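Local coordinates for protein putative amidohydrolase (Unidentified, PDB 3MKV) that acts as a prolidase of the amidohydrolase superfamily, probably using a zinc centre to hydrolyse dipeptides that end in proline, at residues G32-V37 with A376-L381; E176-V181 with I217-A222; T229-H234 with C247-I252; A271-T276 with A317-G322. All coordinates share one frame; numbering follows the deposited sequence.

Interaction 1 (G32-V37 with A376-L381); sequences GFIREV and AHADVL
Phe-33 and Ile-34 lie across Ala-376, His-377 and Ala-378 at a single backbone bridge between Phe-33 and His-377. Two backbone hydrogen bonds secure it: Ile-34 N to Ala-376 O at 2.9 Å, and Ala-378 N to Gly-32 O at 2.7 Å. The Phe-33 side chain shows how one residue can span such a joint. Its CB sits 3.4 Å from Ala-376 O, and the ring, with CG anti to the carbonyl carbon (chi1 -64°), carries CD1 past the same oxygen, which lies near the ring plane at its edge. Farther out, CE1 comes over one face of the His-377 imidazole, 3.8 Å from CD2 of that ring and offset toward the rim. CZ, the tip, reaches 4.1 Å from His-377 CD2. The two rings run side by side with planes 31° apart, and His-377 ND1 is anchored by Lys-368 O. Inward, Ile-34 CD1 packs 3.9 Å from Ala-378 CB and also meets Val-380 CG2. Strand 33-38 is thereby joined to the approach of strand 380-383, in keeping with the small beta domain of many amidohydrolases, which is assembled from both terminal parts of the chain.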
loop_
_atom_site.group_PDB
_atom_site.type_symbol
_atom_site.label_atom_id
_atom_site.label_comp_id
_atom_site.label_asym_id
_atom_site.label_seq_id
_atom_site.Cartn_x
_atom_site.Cartn_y
_atom_site.Cartn_z
ATOM N N GLY A 32 39.485 -34.377 9.496
ATOM C CA GLY A 32 38.744 -33.381 10.251
ATOM C C GLY A 32 38.534 -33.673 11.723
ATOM O O GLY A 32 38.159 -32.784 12.480
ATOM N N PHE A 33 38.775 -34.907 12.143
ATOM C CA PHE A 33 38.471 -35.284 13.521
ATOM C C PHE A 33 39.653 -35.845 14.299
ATOM O O PHE A 33 40.577 -36.419 13.723
ATOM C CB PHE A 33 37.316 -36.284 13.553
ATOM C CG PHE A 33 36.027 -35.724 13.051
ATOM C CD1 PHE A 33 35.131 -35.129 13.923
ATOM C CD2 PHE A 33 35.710 -35.780 11.702
ATOM C CE1 PHE A 33 33.933 -34.606 13.461
ATOM C CE2 PHE A 33 34.513 -35.258 11.229
ATOM C CZ PHE A 33 33.622 -34.671 12.111
ATOM N N ILE A 34 39.613 -35.659 15.615
ATOM C CA ILE A 34 40.541 -36.323 16.518
ATOM C C ILE A 34 40.215 -37.813 16.543
ATOM O O ILE A 34 39.073 -38.200 16.787
ATOM C CB ILE A 34 40.414 -35.793 17.950
ATOM C CG1 ILE A 34 40.630 -34.275 17.982
ATOM C CG2 ILE A 34 41.349 -36.558 18.873
ATOM C CD1 ILE A 34 41.803 -33.828 17.170
ATOM N N ARG A 35 41.218 -38.645 16.296
ATOM C CA ARG A 35 40.994 -40.074 16.155
ATOM C C ARG A 35 41.474 -40.817 17.397
ATOM O O ARG A 35 40.781 -41.694 17.918
ATOM C CB ARG A 35 41.705 -40.597 14.905
ATOM C CG ARG A 35 41.383 -42.037 14.561
ATOM C CD ARG A 35 39.991 -42.175 13.956
ATOM N NE ARG A 35 39.361 -43.430 14.358
ATOM C CZ ARG A 35 38.216 -43.892 13.863
ATOM N NH1 ARG A 35 37.565 -43.213 12.923
ATOM N NH2 ARG A 35 37.723 -45.044 14.303
ATOM N N GLU A 36 42.662 -40.455 17.871
ATOM C CA GLU A 36 43.223 -41.070 19.063
ATOM C C GLU A 36 43.978 -40.050 19.898
ATOM O O GLU A 36 44.562 -39.100 19.372
ATOM C CB GLU A 36 44.155 -42.226 18.697
ATOM C CG GLU A 36 43.470 -43.386 17.991
ATOM C CD GLU A 36 44.463 -44.385 17.410
ATOM O OE1 GLU A 36 44.193 -44.915 16.308
ATOM O OE2 GLU A 36 45.514 -44.630 18.051
ATOM N N VAL A 37 43.955 -40.259 21.207
ATOM C CA VAL A 37 44.660 -39.408 22.143
ATOM C C VAL A 37 45.200 -40.292 23.268
ATOM O O VAL A 37 44.527 -40.493 24.282
ATOM C CB VAL A 37 43.719 -38.327 22.731
ATOM C CG1 VAL A 37 44.467 -37.424 23.702
ATOM C CG2 VAL A 37 43.078 -37.506 21.618
ATOM N N ALA A 376 36.050 -35.772 18.281
ATOM C CA ALA A 376 35.874 -34.320 18.288
ATOM C C ALA A 376 36.433 -33.679 17.021
ATOM O O ALA A 376 37.169 -34.313 16.262
ATOM C CB ALA A 376 36.547 -33.706 19.526
ATOM N N HIS A 377 36.091 -32.418 16.792
ATOM C CA HIS A 377 36.622 -31.706 15.630
ATOM C C HIS A 377 38.107 -31.428 15.825
ATOM O O HIS A 377 38.532 -31.017 16.907
ATOM C CB HIS A 377 35.864 -30.397 15.376
ATOM C CG HIS A 377 34.486 -30.598 14.830
ATOM N ND1 HIS A 377 33.357 -30.549 15.619
ATOM C CD2 HIS A 377 34.056 -30.859 13.572
ATOM C CE1 HIS A 377 32.290 -30.774 14.872
ATOM N NE2 HIS A 377 32.687 -30.960 13.626
ATOM N N ALA A 378 38.892 -31.666 14.780
ATOM C CA ALA A 378 40.318 -31.393 14.838
ATOM C C ALA A 378 40.544 -29.896 14.700
ATOM O O ALA A 378 41.084 -29.418 13.695
ATOM C CB ALA A 378 41.073 -32.162 13.762
ATOM N N ASP A 379 40.085 -29.168 15.714
ATOM C CA ASP A 379 40.406 -27.761 15.894
ATOM C C ASP A 379 41.485 -27.726 16.957
ATOM O O ASP A 379 41.206 -27.926 18.141
ATOM C CB ASP A 379 39.181 -26.976 16.384
ATOM C CG ASP A 379 38.023 -26.988 15.387
ATOM O OD1 ASP A 379 38.096 -27.692 14.348
ATOM O OD2 ASP A 379 37.027 -26.278 15.651
ATOM N N VAL A 380 42.724 -27.504 16.533
ATOM C CA VAL A 380 43.864 -27.617 17.439
ATOM C C VAL A 380 44.774 -26.409 17.361
ATOM O O VAL A 380 45.001 -25.860 16.289
ATOM C CB VAL A 380 44.719 -28.871 17.122
ATOM C CG1 VAL A 380 45.837 -29.013 18.131
ATOM C CG2 VAL A 380 43.857 -30.117 17.110
ATOM N N LEU A 381 45.299 -26.002 18.507
ATOM C CA LEU A 381 46.317 -24.960 18.556
ATOM C C LEU A 381 47.635 -25.516 19.097
ATOM O O LEU A 381 47.654 -26.482 19.871
ATOM C CB LEU A 381 45.874 -23.807 19.458
ATOM C CG LEU A 381 44.530 -23.133 19.216
ATOM C CD1 LEU A 381 44.466 -21.819 20.016
ATOM C CD2 LEU A 381 44.327 -22.885 17.724
#

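Interaction 2 (E176-V181 with I217-A222); sequences EVRRAV and IRAIVA
Ala-219 and Ile-220 of helix 214-225 pack against Val-177, Arg-178 and Val-181 of helix 174-187, a pairing of neighbouring, nearly parallel helices on the outer layer of the TIM barrel. The axes of the two short segments approach to 8.9 Å with their directions 25° apart, and the contact is a worked example of how small and branched residues let two such helices lie side by side. Following segment 217-222 in order, Ile-217 turns away from this partner and packs on Cys-247. Ala-219 is the first to meet segment 176-181. Its CB lies 4.3 Å from Val-177 CG2, and the Arg-178 guanidinium passes it obliquely. The carbonyl of the same alanine takes part in the one water bridge of the contact: water 1 donates to Ala-219 O over 3.0 Å and accepts from Arg-178 NE over 2.7 Å, lying in the guanidinium plane at its edge. Arg-178 also has a long, weak ion pair with Glu-223, while its neighbour Arg-179 forms a salt bridge to Glu-176 of a second subunit. Ile-220 follows and carries most of the apolar packing, with Leu-136 and Val-231 completing its surroundings. Its CG1 is anti to the carbonyl carbon (chi1 -68°) and CG2 anti to the backbone N, an arrangement that divides the side chain between two valines. CG1 and the CD1 beyond it run across Val-177 at about a right angle, CG1 standing 3.7 Å from Val-177 CB. The other branch, Ile-220 CG2, meets Val-181 CG2 methyl to methyl at 3.7 Å.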
loop_
_atom_site.group_PDB
_atom_site.type_symbol
_atom_site.label_atom_id
_atom_site.label_comp_id
_atom_site.label_asym_id
_atom_site.label_seq_id
_atom_site.Cartn_x
_atom_site.Cartn_y
_atom_site.Cartn_z
ATOM N N GLU A 176 4.572 -10.135 15.744
ATOM C CA GLU A 176 5.760 -9.654 15.052
ATOM C C GLU A 176 7.010 -10.420 15.458
ATOM O O GLU A 176 7.857 -10.712 14.619
ATOM C CB GLU A 176 5.969 -8.165 15.283
ATOM C CG GLU A 176 5.125 -7.273 14.397
ATOM C CD GLU A 176 5.647 -5.847 14.323
ATOM O OE1 GLU A 176 4.838 -4.944 14.012
ATOM O OE2 GLU A 176 6.859 -5.623 14.563
ATOM N N VAL A 177 7.132 -10.765 16.735
ATOM C CA VAL A 177 8.348 -11.431 17.209
ATOM C C VAL A 177 8.344 -12.922 16.903
ATOM O O VAL A 177 9.397 -13.542 16.787
ATOM C CB VAL A 177 8.631 -11.167 18.719
ATOM C CG1 VAL A 177 8.664 -9.688 18.985
ATOM C CG2 VAL A 177 7.578 -11.850 19.606
ATOM N N ARG A 178 7.161 -13.503 16.767
ATOM C CA ARG A 178 7.071 -14.886 16.298
ATOM C C ARG A 178 7.493 -14.964 14.846
ATOM O O ARG A 178 8.368 -15.740 14.496
ATOM C CB ARG A 178 5.649 -15.435 16.456
ATOM C CG ARG A 178 5.458 -16.307 17.680
ATOM C CD ARG A 178 4.042 -16.825 17.777
ATOM N NE ARG A 178 3.794 -17.372 19.108
ATOM C CZ ARG A 178 2.590 -17.526 19.649
ATOM N NH1 ARG A 178 2.481 -18.031 20.870
ATOM N NH2 ARG A 178 1.495 -17.178 18.979
ATOM N N ARG A 179 6.872 -14.146 14.000
ATOM C CA ARG A 179 7.187 -14.163 12.581
ATOM C C ARG A 179 8.677 -13.886 12.346
ATOM O O ARG A 179 9.331 -14.564 11.558
ATOM C CB ARG A 179 6.306 -13.167 11.816
ATOM C CG ARG A 179 6.216 -13.463 10.305
ATOM C CD ARG A 179 5.081 -12.683 9.609
ATOM N NE ARG A 179 4.679 -11.494 10.362
ATOM C CZ ARG A 179 3.516 -11.359 11.006
ATOM N NH1 ARG A 179 2.607 -12.332 10.978
ATOM N NH2 ARG A 179 3.254 -10.240 11.673
ATOM N N ALA A 180 9.205 -12.892 13.045
ATOM C CA ALA A 180 10.603 -12.531 12.923
ATOM C C ALA A 180 11.504 -13.716 13.246
ATOM O O ALA A 180 12.413 -14.039 12.484
ATOM C CB ALA A 180 10.922 -11.347 13.825
ATOM N N VAL A 181 11.258 -14.378 14.369
ATOM C CA VAL A 181 12.109 -15.496 14.752
ATOM C C VAL A 181 12.002 -16.592 13.719
ATOM O O VAL A 181 12.990 -17.220 13.369
ATOM C CB VAL A 181 11.726 -16.066 16.121
ATOM C CG1 VAL A 181 12.376 -17.435 16.330
ATOM C CG2 VAL A 181 12.120 -15.095 17.227
ATOM N N ILE A 217 9.161 -12.096 25.172
ATOM C CA ILE A 217 10.303 -12.961 25.460
ATOM C C ILE A 217 9.902 -14.427 25.440
ATOM O O ILE A 217 10.546 -15.242 24.778
ATOM C CB ILE A 217 10.949 -12.643 26.823
ATOM C CG1 ILE A 217 11.521 -11.228 26.833
ATOM C CG2 ILE A 217 12.042 -13.672 27.169
ATOM C CD1 ILE A 217 12.144 -10.835 28.184
ATOM N N ARG A 218 8.844 -14.759 26.172
ATOM C CA ARG A 218 8.354 -16.134 26.223
ATOM C C ARG A 218 7.918 -16.652 24.845
ATOM O O ARG A 218 8.140 -17.819 24.522
ATOM C CB ARG A 218 7.228 -16.287 27.253
ATOM C CG ARG A 218 7.650 -15.980 28.689
ATOM C CD ARG A 218 6.614 -16.444 29.721
ATOM N NE ARG A 218 5.560 -15.449 29.918
ATOM C CZ ARG A 218 5.519 -14.594 30.936
ATOM N NH1 ARG A 218 6.465 -14.610 31.877
ATOM N NH2 ARG A 218 4.527 -13.722 31.014
ATOM N N ALA A 219 7.303 -15.802 24.026
ATOM C CA ALA A 219 6.995 -16.219 22.646
ATOM C C ALA A 219 8.273 -16.506 21.855
ATOM O O ALA A 219 8.343 -17.491 21.128
ATOM C CB ALA A 219 6.155 -15.177 21.924
ATOM N N ILE A 220 9.275 -15.641 21.998
ATOM C CA ILE A 220 10.546 -15.803 21.286
ATOM C C ILE A 220 11.265 -17.091 21.704
ATOM O O ILE A 220 11.703 -17.866 20.859
ATOM C CB ILE A 220 11.475 -14.565 21.463
ATOM C CG1 ILE A 220 10.889 -13.339 20.752
ATOM C CG2 ILE A 220 12.840 -14.839 20.878
ATOM C CD1 ILE A 220 11.393 -11.989 21.270
ATOM N N VAL A 221 11.365 -17.327 23.008
ATOM C CA VAL A 221 11.994 -18.541 23.525
ATOM C C VAL A 221 11.285 -19.827 23.042
ATOM O O VAL A 221 11.931 -20.797 22.649
ATOM C CB VAL A 221 12.053 -18.518 25.072
ATOM C CG1 VAL A 221 12.603 -19.807 25.579
ATOM C CG2 VAL A 221 12.902 -17.335 25.577
ATOM N N ALA A 222 9.957 -19.831 23.067
ATOM C CA ALA A 222 9.190 -20.985 22.597
ATOM C C ALA A 222 9.448 -21.264 21.120
ATOM O O ALA A 222 9.668 -22.405 20.723
ATOM C CB ALA A 222 7.719 -20.771 22.847
HETATM O O HOH W 1 5.687 -18.753 20.422
#

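Interaction 3 (T229-H234 with C247-I252); sequences TYVLAH and CGVRTI. With ZN (zinc ion), chain J; SO4 (sulfate ion), chain L.
Val-231 O is held by two successive backbone groups, Arg-250 N at 3.0 Å and, weakly, Thr-251 N at 3.4 Å. Two residues farther on, Ala-233 N donates to Thr-251 O over 3.0 Å, and the parallel register pairs Leu-232 with Thr-251 and Ala-233 with Ile-252. Water 2 links Val-231 N to Gly-248 O, the glycine closing the preceding helix in a Schellman motif. A cation-pi contact illustrates how an arginine can serve several partners at once. With CG between the backbone N and the carbonyl carbon (chi1 68°), the Tyr-230 ring turns one face to Arg-250, whose NH1 stands 3.3 Å above its plane, over its centre, with the guanidinium tilted 58° to it. NH1 is also bonded to Val-362 O, while Arg-250 NE and NH2 hold a sulfate, probably from the crystallisation liquor, NE reaching O4 at 3.1 Å and NH2 reaching O1 at 2.7 Å. The tyrosine hydroxyl is hydrogen-bonded to Arg-106. On the sheet face that carries Ala-233 and Ile-252, Ala-233 CB packs 3.6 Å from Val-249 CG1. At the far end His-234 ND1 binds zinc at 2.4 Å, a site completed by His-254 and the carboxylated Lys-193. The two strands and helix 238-246 form a beta-alpha-beta crossover: Val-249 and Ile-252 rest on Ala-244, Val-231 faces helix 214-225, and strand 272-274 continues the sheet.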
loop_
_atom_site.group_PDB
_atom_site.type_symbol
_atom_site.label_atom_id
_atom_site.label_comp_id
_atom_site.label_asym_id
_atom_site.label_seq_id
_atom_site.Cartn_x
_atom_site.Cartn_y
_atom_site.Cartn_z
ATOM N N THR A 229 16.735 -25.046 19.333
ATOM C CA THR A 229 17.770 -24.111 19.717
ATOM C C THR A 229 17.298 -23.211 20.861
ATOM O O THR A 229 16.335 -23.541 21.544
ATOM C CB THR A 229 18.335 -23.332 18.515
ATOM O OG1 THR A 229 19.554 -22.690 18.894
ATOM C CG2 THR A 229 17.335 -22.304 17.986
ATOM N N TYR A 230 17.982 -22.093 21.081
ATOM C CA TYR A 230 17.757 -21.306 22.285
ATOM C C TYR A 230 17.911 -19.807 22.002
ATOM O O TYR A 230 18.216 -19.386 20.881
ATOM C CB TYR A 230 18.751 -21.739 23.383
ATOM C CG TYR A 230 20.176 -21.358 23.044
ATOM C CD1 TYR A 230 20.713 -20.142 23.468
ATOM C CD2 TYR A 230 20.961 -22.186 22.247
ATOM C CE1 TYR A 230 22.010 -19.772 23.124
ATOM C CE2 TYR A 230 22.245 -21.834 21.901
ATOM C CZ TYR A 230 22.766 -20.629 22.337
ATOM O OH TYR A 230 24.045 -20.286 21.984
ATOM N N VAL A 231 17.721 -19.010 23.045
ATOM C CA VAL A 231 17.786 -17.565 22.958
ATOM C C VAL A 231 18.914 -17.023 23.843
ATOM O O VAL A 231 19.082 -17.440 24.992
ATOM C CB VAL A 231 16.435 -16.945 23.404
ATOM C CG1 VAL A 231 16.536 -15.415 23.550
ATOM C CG2 VAL A 231 15.290 -17.349 22.437
ATOM N N LEU A 232 19.700 -16.097 23.308
ATOM C CA LEU A 232 20.659 -15.377 24.135
ATOM C C LEU A 232 20.147 -13.953 24.179
ATOM O O LEU A 232 19.551 -13.484 23.206
ATOM C CB LEU A 232 22.074 -15.424 23.552
ATOM C CG LEU A 232 22.274 -14.845 22.146
ATOM C CD1 LEU A 232 23.578 -14.069 22.046
ATOM C CD2 LEU A 232 22.199 -15.941 21.085
ATOM N N ALA A 233 20.355 -13.280 25.310
ATOM C CA ALA A 233 19.749 -11.987 25.545
ATOM C C ALA A 233 20.736 -11.029 26.144
ATOM O O ALA A 233 21.384 -11.341 27.131
ATOM C CB ALA A 233 18.552 -12.126 26.460
ATOM N N HIS A 234 20.844 -9.860 25.530
ATOM C CA HIS A 234 21.660 -8.776 26.043
ATOM C C HIS A 234 20.887 -8.161 27.222
ATOM O O HIS A 234 19.719 -7.791 27.078
ATOM C CB HIS A 234 21.916 -7.792 24.890
ATOM C CG HIS A 234 22.207 -6.382 25.307
ATOM N ND1 HIS A 234 23.396 -5.752 25.008
ATOM C CD2 HIS A 234 21.444 -5.461 25.938
ATOM C CE1 HIS A 234 23.365 -4.511 25.461
ATOM N NE2 HIS A 234 22.192 -4.311 26.035
ATOM N N CYS A 247 11.803 -16.030 31.883
ATOM C CA CYS A 247 11.061 -16.178 30.637
ATOM C C CYS A 247 11.637 -17.285 29.766
ATOM O O CYS A 247 11.031 -17.674 28.772
ATOM C CB CYS A 247 11.009 -14.860 29.869
ATOM S SG CYS A 247 9.970 -13.602 30.655
ATOM N N GLY A 248 12.801 -17.796 30.149
ATOM C CA GLY A 248 13.342 -19.003 29.533
ATOM C C GLY A 248 14.630 -18.818 28.744
ATOM O O GLY A 248 15.124 -19.767 28.138
ATOM N N VAL A 249 15.173 -17.602 28.750
ATOM C CA VAL A 249 16.405 -17.294 28.034
ATOM C C VAL A 249 17.567 -18.157 28.546
ATOM O O VAL A 249 17.748 -18.283 29.752
ATOM C CB VAL A 249 16.747 -15.817 28.210
ATOM C CG1 VAL A 249 18.128 -15.516 27.698
ATOM C CG2 VAL A 249 15.723 -14.956 27.501
ATOM N N ARG A 250 18.355 -18.738 27.638
ATOM C CA ARG A 250 19.438 -19.664 28.026
ATOM C C ARG A 250 20.804 -19.018 28.340
ATOM O O ARG A 250 21.461 -19.388 29.319
ATOM C CB ARG A 250 19.610 -20.763 26.983
ATOM C CG ARG A 250 20.643 -21.831 27.345
ATOM C CD ARG A 250 20.276 -23.175 26.693
ATOM N NE ARG A 250 21.414 -24.095 26.676
ATOM C CZ ARG A 250 22.509 -23.914 25.942
ATOM N NH1 ARG A 250 22.611 -22.845 25.170
ATOM N NH2 ARG A 250 23.510 -24.786 25.997
ATOM N N THR A 251 21.251 -18.078 27.515
ATOM C CA THR A 251 22.475 -17.367 27.861
ATOM C C THR A 251 22.216 -15.880 27.996
ATOM O O THR A 251 21.414 -15.312 27.255
ATOM C CB THR A 251 23.696 -17.675 26.901
ATOM O OG1 THR A 251 23.561 -16.986 25.650
ATOM C CG2 THR A 251 23.821 -19.169 26.649
ATOM N N ILE A 252 22.891 -15.274 28.969
ATOM C CA ILE A 252 22.798 -13.850 29.224
ATOM C C ILE A 252 24.099 -13.174 28.835
ATOM O O ILE A 252 25.186 -13.688 29.105
ATOM C CB ILE A 252 22.566 -13.575 30.707
ATOM C CG1 ILE A 252 21.223 -14.168 31.172
ATOM C CG2 ILE A 252 22.666 -12.086 30.979
ATOM C CD1 ILE A 252 19.994 -13.434 30.636
HETATM ZN ZN ZN J . 25.113 -6.613 23.539
HETATM S S SO4 L . 22.265 -26.935 29.048
HETATM O O1 SO4 L . 23.244 -26.488 28.061
HETATM O O2 SO4 L . 22.205 -28.385 29.056
HETATM O O3 SO4 L . 22.665 -26.448 30.362
HETATM O O4 SO4 L . 20.942 -26.420 28.703
HETATM O O HOH W 2 16.337 -20.200 25.381
#

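Interaction 4 (A271-T276 with A317-G322); sequences AYVVPT and AGVKMG. With SO4 (sulfate ion), chain L.
Lys-320 meets the ring of Tyr-272, and with Val-273 these residues account for much of the contact. NZ of the lysine stands over one face of the tyrosine, 3.8 Å from the ring centroid and 31° off its normal, a cation-pi contact, although the modelled path of the lysine methylenes is doubtful in detail. NZ is also hydrogen-bonded to Gly-270 O. At the ring tip, Tyr-272 OH lies 2.8 Å from O1 of the sulfate, whose negative charge would suit the nearby ammonium group. Val-273 supplies the backbone joint: its N donates to Lys-320 O at 3.1 Å, and its O accepts from Gly-322 N at 2.9 Å, both nearly straight. Its CG2 meets Val-319 CG1 at 3.8 Å, beside Met-314 of helix 307-317. Water 3 extends the joint, donating to Ala-271 O and accepting from Lys-320 N. Farther along, Pro-275 CD abuts Gly-322 O at 3.4 Å. A single bridge between Val-273 and Met-321 thus sets strand 272-274 beside the chain leading to the zinc ligand Asp-326, consistent with the seventh and eighth strand positions of an amidohydrolase (beta/alpha)8 barrel.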
loop_
_atom_site.group_PDB
_atom_site.type_symbol
_atom_site.label_atom_id
_atom_site.label_comp_id
_atom_site.label_asym_id
_atom_site.label_seq_id
_atom_site.Cartn_x
_atom_site.Cartn_y
_atom_site.Cartn_z
ATOM N N ALA A 271 21.236 -21.423 33.674
ATOM C CA ALA A 271 21.551 -20.476 32.612
ATOM C C ALA A 271 23.041 -20.113 32.613
ATOM O O ALA A 271 23.726 -20.286 33.614
ATOM C CB ALA A 271 20.684 -19.217 32.752
ATOM N N TYR A 272 23.531 -19.594 31.489
ATOM C CA TYR A 272 24.916 -19.141 31.389
ATOM C C TYR A 272 25.006 -17.641 31.217
ATOM O O TYR A 272 24.113 -17.016 30.632
ATOM C CB TYR A 272 25.617 -19.767 30.193
ATOM C CG TYR A 272 25.508 -21.268 30.073
ATOM C CD1 TYR A 272 26.595 -22.080 30.350
ATOM C CD2 TYR A 272 24.337 -21.863 29.633
ATOM C CE1 TYR A 272 26.510 -23.457 30.217
ATOM C CE2 TYR A 272 24.240 -23.231 29.495
ATOM C CZ TYR A 272 25.331 -24.027 29.796
ATOM O OH TYR A 272 25.247 -25.398 29.670
ATOM N N VAL A 273 26.095 -17.065 31.717
ATOM C CA VAL A 273 26.411 -15.668 31.427
ATOM C C VAL A 273 27.681 -15.539 30.593
ATOM O O VAL A 273 28.617 -16.323 30.731
ATOM C CB VAL A 273 26.532 -14.796 32.707
ATOM C CG1 VAL A 273 26.762 -13.349 32.319
ATOM C CG2 VAL A 273 25.262 -14.909 33.546
ATOM N N VAL A 274 27.693 -14.547 29.714
ATOM C CA VAL A 274 28.847 -14.284 28.864
ATOM C C VAL A 274 29.268 -12.829 29.014
ATOM O O VAL A 274 28.717 -11.938 28.354
ATOM C CB VAL A 274 28.549 -14.551 27.372
ATOM C CG1 VAL A 274 29.818 -14.366 26.563
ATOM C CG2 VAL A 274 27.968 -15.953 27.173
ATOM N N PRO A 275 30.253 -12.588 29.890
ATOM C CA PRO A 275 30.805 -11.262 30.132
ATOM C C PRO A 275 31.601 -10.835 28.919
ATOM O O PRO A 275 32.199 -11.680 28.254
ATOM C CB PRO A 275 31.756 -11.487 31.326
ATOM C CG PRO A 275 31.373 -12.842 31.897
ATOM C CD PRO A 275 30.900 -13.622 30.715
ATOM N N THR A 276 31.630 -9.540 28.633
ATOM C CA THR A 276 32.373 -9.050 27.476
ATOM C C THR A 276 33.207 -7.823 27.846
ATOM O O THR A 276 33.128 -6.777 27.192
ATOM C CB THR A 276 31.419 -8.749 26.296
ATOM O OG1 THR A 276 30.450 -7.761 26.691
ATOM C CG2 THR A 276 30.685 -10.024 25.869
ATOM N N ALA A 317 28.721 -17.254 43.102
ATOM C CA ALA A 317 27.406 -17.851 42.903
ATOM C C ALA A 317 27.455 -19.203 42.184
ATOM O O ALA A 317 26.471 -19.952 42.177
ATOM C CB ALA A 317 26.509 -16.887 42.157
ATOM N N GLY A 318 28.596 -19.513 41.579
ATOM C CA GLY A 318 28.729 -20.752 40.819
ATOM C C GLY A 318 28.058 -20.646 39.461
ATOM O O GLY A 318 27.559 -21.636 38.909
ATOM N N VAL A 319 28.042 -19.434 38.917
ATOM C CA VAL A 319 27.506 -19.214 37.578
ATOM C C VAL A 319 28.453 -19.726 36.495
ATOM O O VAL A 319 29.622 -19.331 36.426
ATOM C CB VAL A 319 27.205 -17.725 37.333
ATOM C CG1 VAL A 319 26.858 -17.482 35.869
ATOM C CG2 VAL A 319 26.073 -17.265 38.235
ATOM N N LYS A 320 27.942 -20.626 35.663
ATOM C CA LYS A 320 28.638 -21.043 34.455
ATOM C C LYS A 320 28.880 -19.835 33.533
ATOM O O LYS A 320 27.934 -19.250 32.984
ATOM C CB LYS A 320 27.818 -22.128 33.743
ATOM C CG LYS A 320 27.873 -23.488 34.435
ATOM C CD LYS A 320 26.546 -24.230 34.417
ATOM C CE LYS A 320 26.075 -24.561 33.006
ATOM N NZ LYS A 320 24.608 -24.862 32.961
ATOM N N MET A 321 30.153 -19.465 33.379
ATOM C CA MET A 321 30.553 -18.318 32.564
ATOM C C MET A 321 31.216 -18.741 31.256
ATOM O O MET A 321 32.044 -19.647 31.233
ATOM C CB MET A 321 31.501 -17.407 33.344
ATOM C CG MET A 321 30.798 -16.542 34.369
ATOM S SD MET A 321 31.888 -15.369 35.182
ATOM C CE MET A 321 32.636 -16.413 36.431
ATOM N N GLY A 322 30.843 -18.078 30.164
ATOM C CA GLY A 322 31.442 -18.347 28.863
ATOM C C GLY A 322 32.388 -17.224 28.509
ATOM O O GLY A 322 32.496 -16.247 29.230
HETATM S S SO4 L . 22.265 -26.935 29.048
HETATM O O1 SO4 L . 23.244 -26.488 28.061
HETATM O O2 SO4 L . 22.205 -28.385 29.056
HETATM O O3 SO4 L . 22.665 -26.448 30.362
HETATM O O4 SO4 L . 20.942 -26.420 28.703
HETATM O O HOH W 3 25.185 -20.600 35.917
#

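Overall arrangement
Interactions 2, 3 and 4 form a chain of neighbours along the barrel wall, with centres 12 Å apart from 2 to 3 and from 3 to 4. Helix 214-225 of interaction 2 leads into strand 232-235 of interaction 3, where Val-221 packs on Val-231. Interaction 3 passes to interaction 4 through probable backbone hydrogen bonds of Ile-252 with Tyr-272 and Val-274, and the two share one sulfate, bound by Arg-250 and close to Tyr-272. Only interaction 3 contains a zinc ligand; the side chain of Val-274 in interaction 4 is about 9 Å from a zinc. Interaction 1 stands apart, its centre 27 Å from interaction 4's and 30 Å from interaction 3's.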